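Lmo2470 protein (Listeria monocytogenes EGD-e, PDB 5HL3) is a calcium-binding leucine-rich repeat protein of the internalin family that interacts with the host protein afadin and facilitates crossing of the basement membrane. Local coordinates at residues 25-30 with 49-54; 43-48 with 69-74; 111-116 with 132-137; 152-157 with 177-182. All coordinates share one frame; numbering follows the deposited sequence.

Contact 1: 25-30 with 49-54; sequences KDMAKN and TGLGFE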
loop_
_atom_site.group_PDB
_atom_site.type_symbol
_atom_site.label_atom_id
_atom_site.label_comp_id
_atom_site.label_asym_id
_atom_site.label_seq_id
_atom_site.Cartn_x
_atom_site.Cartn_y
_atom_site.Cartn_z
ATOM N N LYS A 25 19.716 21.580 -19.922
ATOM C CA LYS A 25 18.387 21.998 -20.388
ATOM C C LYS A 25 17.437 22.152 -19.197
ATOM O O LYS A 25 16.759 23.176 -19.057
ATOM C CB LYS A 25 17.843 20.977 -21.398
ATOM C CG LYS A 25 16.371 21.105 -21.763
ATOM C CD LYS A 25 15.971 20.227 -22.946
ATOM C CE LYS A 25 14.447 20.176 -23.145
ATOM N NZ LYS A 25 13.734 19.382 -22.086
ATOM N N ASP A 26 17.400 21.138 -18.330
ATOM C CA ASP A 26 16.517 21.192 -17.164
ATOM C C ASP A 26 16.958 22.279 -16.192
ATOM O O ASP A 26 16.114 22.965 -15.624
ATOM C CB ASP A 26 16.436 19.836 -16.476
ATOM C CG ASP A 26 15.635 18.817 -17.279
ATOM O OD1 ASP A 26 15.157 19.142 -18.405
ATOM O OD2 ASP A 26 15.521 17.671 -16.769
HETATM N N MSE A 27 18.257 22.486 -16.051
HETATM C CA MSE A 27 18.724 23.566 -15.161
HETATM C C MSE A 27 18.373 24.934 -15.718
HETATM O O MSE A 27 18.013 25.814 -14.955
HETATM C CB MSE A 27 20.218 23.420 -14.871
HETATM C CG MSE A 27 20.519 22.269 -13.911
HETATM SE SE MSE A 27 19.543 22.382 -12.180
HETATM C CE MSE A 27 19.843 24.273 -11.788
ATOM N N ALA A 28 18.472 25.137 -17.027
ATOM C CA ALA A 28 18.065 26.412 -17.612
ATOM C C ALA A 28 16.592 26.684 -17.337
ATOM O O ALA A 28 16.198 27.811 -17.036
ATOM C CB ALA A 28 18.363 26.441 -19.118
ATOM N N LYS A 29 15.763 25.645 -17.429
ATOM C CA LYS A 29 14.341 25.809 -17.130
ATOM C C LYS A 29 14.149 26.158 -15.643
ATOM O O LYS A 29 13.382 27.057 -15.299
ATOM C CB LYS A 29 13.576 24.541 -17.499
ATOM C CG LYS A 29 12.078 24.697 -17.330
ATOM C CD LYS A 29 11.340 23.444 -17.732
ATOM C CE LYS A 29 9.914 23.506 -17.207
ATOM N NZ LYS A 29 9.235 22.196 -17.160
ATOM N N ASN A 30 14.839 25.446 -14.746
ATOM C CA ASN A 30 14.759 25.752 -13.313
ATOM C C ASN A 30 15.175 27.197 -13.005
ATOM O O ASN A 30 14.570 27.861 -12.163
ATOM C CB ASN A 30 15.643 24.791 -12.512
ATOM C CG ASN A 30 15.012 23.418 -12.316
ATOM O OD1 ASN A 30 13.834 23.313 -12.004
ATOM N ND2 ASN A 30 15.802 22.379 -12.460
ATOM N N THR A 49 14.357 27.526 -5.006
ATOM C CA THR A 49 13.855 26.805 -3.839
ATOM C C THR A 49 13.397 25.390 -4.186
ATOM O O THR A 49 13.076 24.607 -3.292
ATOM C CB THR A 49 12.726 27.564 -3.139
ATOM O OG1 THR A 49 11.650 27.805 -4.081
ATOM C CG2 THR A 49 13.217 28.842 -2.548
ATOM N N GLY A 50 13.387 25.066 -5.469
ATOM C CA GLY A 50 13.032 23.721 -5.946
ATOM C C GLY A 50 13.723 23.431 -7.242
ATOM O O GLY A 50 14.113 24.369 -7.961
ATOM N N LEU A 51 13.962 22.146 -7.499
ATOM C CA LEU A 51 14.538 21.693 -8.740
ATOM C C LEU A 51 13.617 20.648 -9.348
ATOM O O LEU A 51 13.255 19.658 -8.685
ATOM C CB LEU A 51 15.904 21.055 -8.535
ATOM C CG LEU A 51 16.985 21.958 -7.949
ATOM C CD1 LEU A 51 18.191 21.140 -7.599
ATOM C CD2 LEU A 51 17.318 23.094 -8.891
ATOM N N GLY A 52 13.256 20.855 -10.606
ATOM C CA GLY A 52 12.487 19.875 -11.377
ATOM C C GLY A 52 13.341 19.278 -12.477
ATOM O O GLY A 52 14.164 19.971 -13.077
ATOM N N PHE A 53 13.125 17.994 -12.769
ATOM C CA PHE A 53 13.829 17.297 -13.840
ATOM C C PHE A 53 12.842 16.566 -14.716
ATOM O O PHE A 53 11.880 15.976 -14.225
ATOM C CB PHE A 53 14.909 16.361 -13.272
ATOM C CG PHE A 53 15.960 17.112 -12.516
ATOM C CD1 PHE A 53 16.905 17.852 -13.190
ATOM C CD2 PHE A 53 15.930 17.205 -11.131
ATOM C CE1 PHE A 53 17.831 18.650 -12.510
ATOM C CE2 PHE A 53 16.851 18.007 -10.452
ATOM C CZ PHE A 53 17.791 18.728 -11.150
ATOM N N GLU A 54 13.051 16.639 -16.015
ATOM C CA GLU A 54 12.101 16.033 -16.967
ATOM C C GLU A 54 12.724 15.508 -18.240
ATOM O O GLU A 54 12.027 14.903 -19.042
ATOM C CB GLU A 54 11.016 17.045 -17.310
ATOM C CG GLU A 54 11.570 18.248 -18.058
ATOM C CD GLU A 54 10.529 19.233 -18.578
ATOM O OE1 GLU A 54 9.348 19.115 -18.186
ATOM O OE2 GLU A 54 10.957 20.116 -19.365
HETATM O O HOH W 1 13.474 20.978 -19.631
HETATM O O HOH W 2 13.599 21.684 -15.150
HETATM O O HOH W 3 9.374 22.169 -20.085
HETATM O O HOH W 4 13.209 26.314 -9.940
#
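Asn30 holds the backbone of Gly52 with both ends of its carboxamide. Its OD1 takes the Gly52 N-H at 2.9 Å in a nearly straight bond (173°), and its ND2 gives a more bent one back to Gly52 O at 3.0 Å, so the flat amide is fixed in rotation. Asp26, one helical turn earlier, accepts the Glu54 N-H on OD2 at 2.8 Å; the donor meets OD2 from above the carboxylate plane, 50° out of it. Two waters bridge backbone carbonyls across the gap, one joining Asp26 O to Gly52 O, the other Asn30 O to Gly50 O.

The charged groups gather at Glu54. Its carboxylate meets Lys29, whose extended chain crosses it at about a right angle and brings NZ to 3.2 Å from OE1, a salt bridge with a weak hydrogen bond. Lys25 adds a long bridge, and a water ties Lys25 NZ, Asp26 OD1 and Glu54 OE2 together. Thr55 OG1 also bonds to Lys25 and Asp26.

On the buried side Met27, a selenomethionine bent at chi2 and chi3, sets its SE 4.1 Å from Phe53 CE1, an oblique Met-aromatic contact, and its CE 4.0 Å from Leu51 CD2. Helix 21-30 thereby packs on strand 50-53, the strand at one edge of the parallel leucine-rich repeat sheet, in the manner of the helical N-terminal cap of internalins.

Contact 2: 43-48 with 69-74; sequences DDLDAL and AMFNNV. With CA (calcium ion), chain I.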
loop_
_atom_site.group_PDB
_atom_site.type_symbol
_atom_site.label_atom_id
_atom_site.label_comp_id
_atom_site.label_asym_id
_atom_site.label_seq_id
_atom_site.Cartn_x
_atom_site.Cartn_y
_atom_site.Cartn_z
ATOM N N ASP A 43 23.995 34.191 -7.071
ATOM C CA ASP A 43 22.664 34.759 -6.784
ATOM C C ASP A 43 21.578 34.034 -7.573
ATOM O O ASP A 43 20.473 33.822 -7.061
ATOM C CB ASP A 43 22.604 36.252 -7.119
ATOM C CG ASP A 43 23.055 37.168 -5.976
ATOM O OD1 ASP A 43 23.616 36.708 -4.956
ATOM O OD2 ASP A 43 22.813 38.402 -6.090
ATOM N N ASP A 44 21.857 33.628 -8.813
ATOM C CA ASP A 44 20.856 32.917 -9.604
ATOM C C ASP A 44 20.525 31.560 -8.965
ATOM O O ASP A 44 19.371 31.143 -8.928
ATOM C CB ASP A 44 21.350 32.714 -11.031
ATOM C CG ASP A 44 21.477 33.991 -11.824
ATOM O OD1 ASP A 44 20.601 34.871 -11.738
ATOM O OD2 ASP A 44 22.466 34.127 -12.539
ATOM N N LEU A 45 21.543 30.876 -8.477
ATOM C CA LEU A 45 21.355 29.594 -7.775
ATOM C C LEU A 45 20.592 29.803 -6.462
ATOM O O LEU A 45 19.675 29.019 -6.109
ATOM C CB LEU A 45 22.683 28.883 -7.543
ATOM C CG LEU A 45 23.430 28.418 -8.781
ATOM C CD1 LEU A 45 24.826 27.989 -8.379
ATOM C CD2 LEU A 45 22.702 27.301 -9.560
ATOM N N ASP A 46 20.949 30.854 -5.726
ATOM C CA ASP A 46 20.298 31.123 -4.439
ATOM C C ASP A 46 18.811 31.423 -4.575
ATOM O O ASP A 46 18.042 31.160 -3.640
ATOM C CB ASP A 46 20.986 32.292 -3.723
ATOM C CG ASP A 46 22.380 31.976 -3.230
ATOM O OD1 ASP A 46 22.824 30.812 -3.223
ATOM O OD2 ASP A 46 23.081 32.925 -2.854
ATOM N N ALA A 47 18.393 31.924 -5.741
ATOM C CA ALA A 47 16.966 32.165 -5.974
ATOM C C ALA A 47 16.130 30.877 -6.111
ATOM O O ALA A 47 14.905 30.949 -6.081
ATOM C CB ALA A 47 16.806 33.035 -7.204
ATOM N N LEU A 48 16.777 29.725 -6.304
ATOM C CA LEU A 48 16.051 28.457 -6.443
ATOM C C LEU A 48 15.631 27.878 -5.105
ATOM O O LEU A 48 16.439 27.764 -4.162
ATOM C CB LEU A 48 16.953 27.454 -7.135
ATOM C CG LEU A 48 17.429 27.836 -8.534
ATOM C CD1 LEU A 48 18.443 26.821 -8.985
ATOM C CD2 LEU A 48 16.228 27.919 -9.497
ATOM N N ALA A 69 27.408 22.630 -8.134
ATOM C CA ALA A 69 26.765 23.904 -7.784
ATOM C C ALA A 69 26.173 23.819 -6.389
ATOM O O ALA A 69 25.648 22.776 -6.002
ATOM C CB ALA A 69 25.660 24.246 -8.788
HETATM N N MSE A 70 26.258 24.911 -5.640
HETATM C CA MSE A 70 25.690 24.980 -4.295
HETATM C C MSE A 70 24.272 25.487 -4.333
HETATM O O MSE A 70 24.037 26.598 -4.809
HETATM C CB MSE A 70 26.554 25.889 -3.423
HETATM C CG MSE A 70 26.055 25.965 -1.973
HETATM SE SE MSE A 70 25.963 24.259 -1.011
HETATM C CE MSE A 70 27.871 23.939 -1.009
ATOM N N PHE A 71 23.339 24.675 -3.831
ATOM C CA PHE A 71 21.912 25.008 -3.759
ATOM C C PHE A 71 21.554 25.285 -2.289
ATOM O O PHE A 71 21.111 24.398 -1.555
ATOM C CB PHE A 71 21.078 23.855 -4.322
ATOM C CG PHE A 71 21.369 23.553 -5.771
ATOM C CD1 PHE A 71 20.809 24.309 -6.772
ATOM C CD2 PHE A 71 22.226 22.509 -6.125
ATOM C CE1 PHE A 71 21.073 24.040 -8.100
ATOM C CE2 PHE A 71 22.489 22.232 -7.456
ATOM C CZ PHE A 71 21.912 23.015 -8.449
ATOM N N ASN A 72 21.752 26.524 -1.889
ATOM C CA ASN A 72 21.582 26.924 -0.510
ATOM C C ASN A 72 20.150 26.925 -0.038
ATOM O O ASN A 72 19.914 26.724 1.158
ATOM C CB ASN A 72 22.165 28.325 -0.304
ATOM C CG ASN A 72 23.679 28.350 -0.365
ATOM O OD1 ASN A 72 24.338 27.599 0.381
ATOM N ND2 ASN A 72 24.240 29.195 -1.227
ATOM N N ASN A 73 19.192 27.125 -0.956
ATOM C CA ASN A 73 17.780 27.307 -0.579
ATOM C C ASN A 73 16.820 26.292 -1.178
ATOM O O ASN A 73 15.612 26.386 -0.985
ATOM C CB ASN A 73 17.344 28.722 -0.943
ATOM C CG ASN A 73 18.115 29.752 -0.166
ATOM O OD1 ASN A 73 18.234 29.643 1.063
ATOM N ND2 ASN A 73 18.621 30.753 -0.854
ATOM N N VAL A 74 17.352 25.296 -1.880
ATOM C CA VAL A 74 16.483 24.255 -2.460
ATOM C C VAL A 74 15.979 23.305 -1.375
ATOM O O VAL A 74 16.756 22.732 -0.601
ATOM C CB VAL A 74 17.230 23.474 -3.553
ATOM C CG1 VAL A 74 16.520 22.176 -3.921
ATOM C CG2 VAL A 74 17.376 24.351 -4.805
HETATM CA CA CA I . 17.852 29.616 3.305
HETATM O O HOH W 5 19.203 27.392 -3.769
HETATM O O HOH W 6 22.069 28.323 -4.035
HETATM O O HOH W 7 18.104 27.321 3.183
HETATM O O HOH W 8 20.151 30.073 3.059
HETATM O O HOH W 9 15.645 29.775 2.144
#
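Asp46 and Asn72 each turn CG anti to the carbonyl carbon (chi1 -69° and -71°), and the two side chains then run side by side, pointing the same way. Asn72 ND2 reaches Asp46 OD1 at 2.9 Å, on the syn side but 33° out of the carboxylate plane; the acceptor lies in the plane of the Asn72 amide. Asn73 sends its ND2 to Asp46 O, also at 2.9 Å and nearly straight, with the acceptor again in the amide plane. The other end of that amide, OD1, binds a calcium ion at 2.3 Å. Asp46 O thus positions a calcium ligand from the second shell, and the metal would be expected to polarise the amide toward donation.

The join belongs to the N-terminal cap of the internalin fold: helix 42-46 lies against the loop that leads into strand 76-79 of the repeat sheet. One water accepts from Asn73 N and lies within bonding distance of Leu45 O and Leu48 O. Another accepts from Asn72 N and sits by Asp46 OD1 and Met70 O, both of which also receive Gln42 NE2.

Beneath this polar layer, Phe71 CE1 is touched by two leucines. Leu48 CD1 comes in at the ring edge, in its plane, at 3.9 Å, while Leu45 CD2 approaches obliquely. Leu45 CD1 rests 3.9 Å from Ala69 CB, and Leu48 CB packs on Val74 CG2.

Contact 3: 111-116 with 132-137; sequences TRNLSL and GNNLIG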
loop_
_atom_site.group_PDB
_atom_site.type_symbol
_atom_site.label_atom_id
_atom_site.label_comp_id
_atom_site.label_asym_id
_atom_site.label_seq_id
_atom_site.Cartn_x
_atom_site.Cartn_y
_atom_site.Cartn_z
ATOM N N THR A 111 7.558 0.317 -15.205
ATOM C CA THR A 111 8.441 0.439 -16.359
ATOM C C THR A 111 9.842 0.922 -16.005
ATOM O O THR A 111 10.741 0.876 -16.856
ATOM C CB THR A 111 7.871 1.435 -17.369
ATOM O OG1 THR A 111 7.699 2.685 -16.709
ATOM C CG2 THR A 111 6.523 0.933 -17.931
ATOM N N ARG A 112 10.021 1.485 -14.811
ATOM C CA ARG A 112 11.320 2.018 -14.380
ATOM C C ARG A 112 11.738 1.395 -13.054
ATOM O O ARG A 112 10.912 1.010 -12.268
ATOM C CB ARG A 112 11.253 3.543 -14.230
ATOM C CG ARG A 112 10.994 4.329 -15.501
ATOM C CD ARG A 112 12.241 4.445 -16.371
ATOM N NE ARG A 112 11.952 5.183 -17.596
ATOM C CZ ARG A 112 11.517 4.657 -18.721
ATOM N NH1 ARG A 112 11.394 3.342 -18.836
ATOM N NH2 ARG A 112 11.247 5.445 -19.772
ATOM N N ASN A 113 13.050 1.282 -12.856
ATOM C CA ASN A 113 13.669 0.735 -11.661
ATOM C C ASN A 113 14.371 1.844 -10.891
ATOM O O ASN A 113 15.042 2.699 -11.507
ATOM C CB ASN A 113 14.765 -0.261 -12.049
ATOM C CG ASN A 113 14.274 -1.440 -12.856
ATOM O OD1 ASN A 113 13.221 -2.006 -12.617
ATOM N ND2 ASN A 113 15.134 -1.909 -13.738
ATOM N N LEU A 114 14.249 1.851 -9.568
ATOM C CA LEU A 114 14.917 2.847 -8.728
ATOM C C LEU A 114 15.473 2.220 -7.470
ATOM O O LEU A 114 14.849 1.327 -6.910
ATOM C CB LEU A 114 13.940 3.947 -8.256
ATOM C CG LEU A 114 13.378 4.885 -9.334
ATOM C CD1 LEU A 114 12.348 5.784 -8.684
ATOM C CD2 LEU A 114 14.479 5.709 -10.011
ATOM N N SER A 115 16.652 2.659 -7.030
ATOM C CA SER A 115 17.172 2.274 -5.716
ATOM C C SER A 115 17.029 3.443 -4.747
ATOM O O SER A 115 16.998 4.601 -5.174
ATOM C CB SER A 115 18.628 1.796 -5.790
ATOM O OG SER A 115 19.472 2.779 -6.385
ATOM N N LEU A 116 16.946 3.112 -3.454
ATOM C CA LEU A 116 16.797 4.070 -2.376
ATOM C C LEU A 116 18.041 4.019 -1.496
ATOM O O LEU A 116 18.163 3.140 -0.645
ATOM C CB LEU A 116 15.518 3.817 -1.560
ATOM C CG LEU A 116 15.316 4.751 -0.356
ATOM C CD1 LEU A 116 15.534 6.223 -0.678
ATOM C CD2 LEU A 116 13.936 4.539 0.240
ATOM N N GLY A 132 5.318 3.422 -7.826
ATOM C CA GLY A 132 5.131 3.005 -9.244
ATOM C C GLY A 132 6.382 2.491 -9.909
ATOM O O GLY A 132 6.333 2.004 -11.011
ATOM N N ASN A 133 7.506 2.614 -9.229
ATOM C CA ASN A 133 8.802 2.221 -9.762
ATOM C C ASN A 133 9.313 0.974 -9.050
ATOM O O ASN A 133 9.152 0.831 -7.835
ATOM C CB ASN A 133 9.738 3.411 -9.605
ATOM C CG ASN A 133 9.231 4.628 -10.365
ATOM O OD1 ASN A 133 9.181 4.611 -11.580
ATOM N ND2 ASN A 133 8.813 5.670 -9.648
ATOM N N ASN A 134 9.881 0.061 -9.813
ATOM C CA ASN A 134 10.368 -1.186 -9.222
ATOM C C ASN A 134 11.590 -0.902 -8.345
ATOM O O ASN A 134 12.615 -0.408 -8.831
ATOM C CB ASN A 134 10.783 -2.142 -10.352
ATOM C CG ASN A 134 11.391 -3.407 -9.827
ATOM O OD1 ASN A 134 10.849 -4.016 -8.941
ATOM N ND2 ASN A 134 12.567 -3.757 -10.313
ATOM N N LEU A 135 11.513 -1.226 -7.071
ATOM C CA LEU A 135 12.640 -1.010 -6.173
ATOM C C LEU A 135 13.788 -1.974 -6.508
ATOM O O LEU A 135 13.574 -3.167 -6.686
ATOM C CB LEU A 135 12.234 -1.181 -4.711
ATOM C CG LEU A 135 13.317 -0.866 -3.691
ATOM C CD1 LEU A 135 13.544 0.614 -3.645
ATOM C CD2 LEU A 135 12.936 -1.391 -2.322
ATOM N N ILE A 136 15.010 -1.435 -6.613
ATOM C CA ILE A 136 16.216 -2.230 -6.750
ATOM C C ILE A 136 16.747 -2.470 -5.337
ATOM O O ILE A 136 17.020 -1.516 -4.615
ATOM C CB ILE A 136 17.263 -1.461 -7.545
ATOM C CG1 ILE A 136 16.762 -1.118 -8.937
ATOM C CG2 ILE A 136 18.543 -2.296 -7.656
ATOM C CD1 ILE A 136 17.645 -0.102 -9.623
ATOM N N GLY A 137 16.836 -3.727 -4.931
ATOM C CA GLY A 137 17.331 -4.054 -3.593
ATOM C C GLY A 137 16.292 -3.858 -2.508
ATOM O O GLY A 137 15.116 -4.142 -2.698
HETATM O O HOH W 10 7.851 2.716 -13.184
HETATM O O HOH W 11 17.145 0.338 -2.599
#
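Asn113 touches 132-137 from its CB outward. CB lies 3.8 Å from Ile136 CD1, with Ile136 CG1 just as near. Further out CG passes the Asn134 amide, and at the tip OD1 accepts from Asn134 ND2 at 3.0 Å. Asn134 has CG anti to the backbone N (chi1 176°), which lays its side chain alongside that of Asn113, pointing the same way. The two amide planes stand 70° apart, however, and the donor sits above the Asn113 carbonyl plane, 48° out of it.

Below these side chains the backbones pair as a short two-stranded parallel sheet, 113-114 with 134-135, separate from the long parallel sheet of the leucine-rich repeats. Its ladder runs Asn134 N to Arg112 O (2.8 Å), Leu114 N to Asn134 O (2.9 Å) and Ile136 N to Leu114 O (2.8 Å).

Away from the Asn113 face, Leu114 CD1 presses on Asn133 CB at 3.6 Å. The buried Asn133 amide gives its ND2 to Met130 O and Ala104 O, while its OD1 receives a water that also binds Gly132 O and Arg112 N. A second water carries the pairing beyond Ile136, from Ile136 O to Leu116 N.

Contact 4: 152-157 with 177-182; sequences YMSEML and LSSNQL. With CA (calcium ion), chain E.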
loop_
_atom_site.group_PDB
_atom_site.type_symbol
_atom_site.label_atom_id
_atom_site.label_comp_id
_atom_site.label_asym_id
_atom_site.label_seq_id
_atom_site.Cartn_x
_atom_site.Cartn_y
_atom_site.Cartn_z
ATOM N N TYR A 152 6.218 7.181 0.829
ATOM C CA TYR A 152 5.264 6.688 -0.177
ATOM C C TYR A 152 6.008 5.730 -1.091
ATOM O O TYR A 152 6.821 6.164 -1.941
ATOM C CB TYR A 152 4.664 7.849 -0.936
ATOM C CG TYR A 152 3.817 8.753 -0.062
ATOM C CD1 TYR A 152 2.509 8.421 0.264
ATOM C CD2 TYR A 152 4.326 9.973 0.435
ATOM C CE1 TYR A 152 1.758 9.261 1.064
ATOM C CE2 TYR A 152 3.555 10.793 1.219
ATOM C CZ TYR A 152 2.289 10.435 1.539
ATOM O OH TYR A 152 1.535 11.293 2.368
HETATM N N MSE A 153 5.707 4.429 -0.957
HETATM C CA MSE A 153 6.428 3.363 -1.649
HETATM C C MSE A 153 5.438 2.337 -2.173
HETATM O O MSE A 153 5.621 1.135 -1.998
HETATM C CB MSE A 153 7.424 2.718 -0.691
HETATM C CG MSE A 153 8.383 3.709 -0.021
HETATM SE SE MSE A 153 9.759 4.438 -1.221
HETATM C CE MSE A 153 10.927 2.878 -1.128
ATOM N N SER A 154 4.387 2.804 -2.817
ATOM C CA SER A 154 3.334 1.929 -3.362
ATOM C C SER A 154 3.742 1.380 -4.724
ATOM O O SER A 154 4.371 2.103 -5.507
ATOM C CB SER A 154 2.051 2.738 -3.502
ATOM O OG SER A 154 1.031 1.959 -4.082
ATOM N N GLU A 155 3.393 0.125 -5.019
ATOM C CA GLU A 155 3.638 -0.469 -6.361
ATOM C C GLU A 155 5.106 -0.410 -6.737
ATOM O O GLU A 155 5.498 0.209 -7.740
ATOM C CB GLU A 155 2.765 0.165 -7.452
ATOM C CG GLU A 155 2.709 -0.737 -8.677
ATOM C CD GLU A 155 1.888 -0.203 -9.791
ATOM O OE1 GLU A 155 2.107 0.938 -10.227
ATOM O OE2 GLU A 155 1.036 -0.963 -10.298
HETATM N N MSE A 156 5.911 -1.130 -5.971
HETATM C CA MSE A 156 7.351 -1.183 -6.195
HETATM C C MSE A 156 7.916 -2.576 -6.138
HETATM O O MSE A 156 9.128 -2.737 -6.108
HETATM C CB MSE A 156 8.105 -0.316 -5.156
HETATM C CG MSE A 156 7.671 1.160 -5.183
HETATM SE SE MSE A 156 8.833 2.282 -4.082
HETATM C CE MSE A 156 10.329 2.386 -5.321
ATOM N N LEU A 157 7.047 -3.598 -6.175
ATOM C CA LEU A 157 7.456 -5.009 -6.019
ATOM C C LEU A 157 8.286 -5.263 -4.741
ATOM O O LEU A 157 9.293 -5.984 -4.764
ATOM C CB LEU A 157 8.123 -5.519 -7.283
ATOM C CG LEU A 157 7.156 -5.631 -8.473
ATOM C CD1 LEU A 157 7.967 -5.929 -9.708
ATOM C CD2 LEU A 157 6.106 -6.687 -8.266
ATOM N N LEU A 177 2.622 1.390 1.694
ATOM C CA LEU A 177 3.264 0.204 1.104
ATOM C C LEU A 177 2.219 -0.587 0.293
ATOM O O LEU A 177 2.371 -1.822 0.112
ATOM C CB LEU A 177 3.898 -0.663 2.186
ATOM C CG LEU A 177 5.178 -0.077 2.786
ATOM C CD1 LEU A 177 5.476 -0.723 4.129
ATOM C CD2 LEU A 177 6.327 -0.210 1.803
ATOM N N SER A 178 1.192 0.112 -0.199
ATOM C CA SER A 178 0.135 -0.569 -0.939
ATOM C C SER A 178 0.681 -1.138 -2.248
ATOM O O SER A 178 1.672 -0.680 -2.767
ATOM C CB SER A 178 -1.032 0.361 -1.210
ATOM O OG SER A 178 -0.613 1.509 -1.940
ATOM N N SER A 179 -0.043 -2.096 -2.814
ATOM C CA SER A 179 0.287 -2.682 -4.108
ATOM C C SER A 179 1.691 -3.226 -4.184
ATOM O O SER A 179 2.376 -3.041 -5.191
ATOM C CB SER A 179 0.029 -1.672 -5.260
ATOM O OG SER A 179 -1.372 -1.479 -5.402
ATOM N N ASN A 180 2.089 -3.984 -3.175
ATOM C CA ASN A 180 3.390 -4.674 -3.148
ATOM C C ASN A 180 3.148 -6.162 -2.985
ATOM O O ASN A 180 2.054 -6.634 -3.268
ATOM C CB ASN A 180 4.313 -4.030 -2.095
ATOM C CG ASN A 180 4.904 -2.724 -2.570
ATOM O OD1 ASN A 180 5.609 -2.700 -3.589
ATOM N ND2 ASN A 180 4.616 -1.648 -1.864
ATOM N N GLN A 181 4.185 -6.902 -2.594
ATOM C CA GLN A 181 4.099 -8.366 -2.456
ATOM C C GLN A 181 4.455 -8.771 -1.025
ATOM O O GLN A 181 5.078 -9.807 -0.799
ATOM C CB GLN A 181 5.020 -9.047 -3.490
ATOM C CG GLN A 181 4.561 -8.746 -4.913
ATOM C CD GLN A 181 5.156 -9.600 -6.049
ATOM O OE1 GLN A 181 4.791 -9.396 -7.223
ATOM N NE2 GLN A 181 6.010 -10.538 -5.732
ATOM N N LEU A 182 4.033 -7.983 -0.053
ATOM C CA LEU A 182 4.333 -8.303 1.348
ATOM C C LEU A 182 3.497 -9.485 1.800
ATOM O O LEU A 182 2.275 -9.495 1.645
ATOM C CB LEU A 182 4.027 -7.102 2.233
ATOM C CG LEU A 182 4.868 -5.849 1.975
ATOM C CD1 LEU A 182 4.278 -4.681 2.734
ATOM C CD2 LEU A 182 6.325 -6.081 2.374
HETATM CA CA CA E . 11.667 -6.407 -4.737
HETATM O O HOH W 12 11.266 -4.542 -6.091
HETATM O O HOH W 13 4.311 -4.141 -6.667
HETATM O O HOH W 14 10.949 -8.648 -4.329
HETATM O O HOH W 15 12.603 -7.383 -6.598
HETATM O O HOH W 16 13.782 -5.223 -4.820
#
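Asn180 lays its carboxamide against the turn of backbone at 153-157 and uses both ends of it. ND2 donates to Met153 O at 3.0 Å, in the plane of that carbonyl and of its own amide. Its second donation goes back to Leu177 O in its own segment, also at 3.0 Å, but meets that oxygen from well above the carbonyl plane. At the other end OD1 accepts the Met156 N-H at 2.9 Å (154°), and Ile158 N bonds to the same oxygen. A chi1 of -77° sets CG beside the backbone N and turns the amide toward 153-157; backbone groups of both coils then grip it and fix its flip.

Ser154 and Ser178 meet tip to tip, their OG atoms 2.7 Å apart; Ser178 O is near enough to compete for the Ser154 proton, and Asp176 OD1 also bonds Ser178 OG. Ser178 O takes the Glu155 N-H at 2.9 Å, in its carbonyl plane, and Ser179 O receives a CA-H...O contact from Glu155 CA. One water then links Ser179 O to Leu157 N.

Leu157 lies side by side with Gln181, its CD2 3.2 Å from OE1, a tight fit. Leu157 O binds a calcium ion at 2.4 Å, whose shell includes four waters and Glu162; one of those waters also lies within hydrogen-bonding distance of Met156 O.

Asn180 is one rung of the asparagine ladder of leucine-rich repeats; Asn202, whose ND2 bonds Leu177 O, continues it, with a calcium site set beside it.

Overall arrangement
Contacts 1 and 2 form one unit: Met27 and Leu51 of contact 1 pack on Phe71 of contact 2, and Asn30 O touches Leu48, so helix 21-30, helix 42-46 and strand 50-53 share a core. Both combine a buried apolar side with a polar rim, which carries a salt-bridge network in contact 1 and a calcium ligand in contact 2. Contacts 3 and 4 join neighbouring coils nearer the middle of the chain and touch through probable backbone hydrogen bonds. Both bury an asparagine amide against backbone groups, but contact 3 adds a short strand pairing and contact 4 a calcium-bound carbonyl. All four are partly buried, with exposed residues touching in contacts 1 and 3 alone.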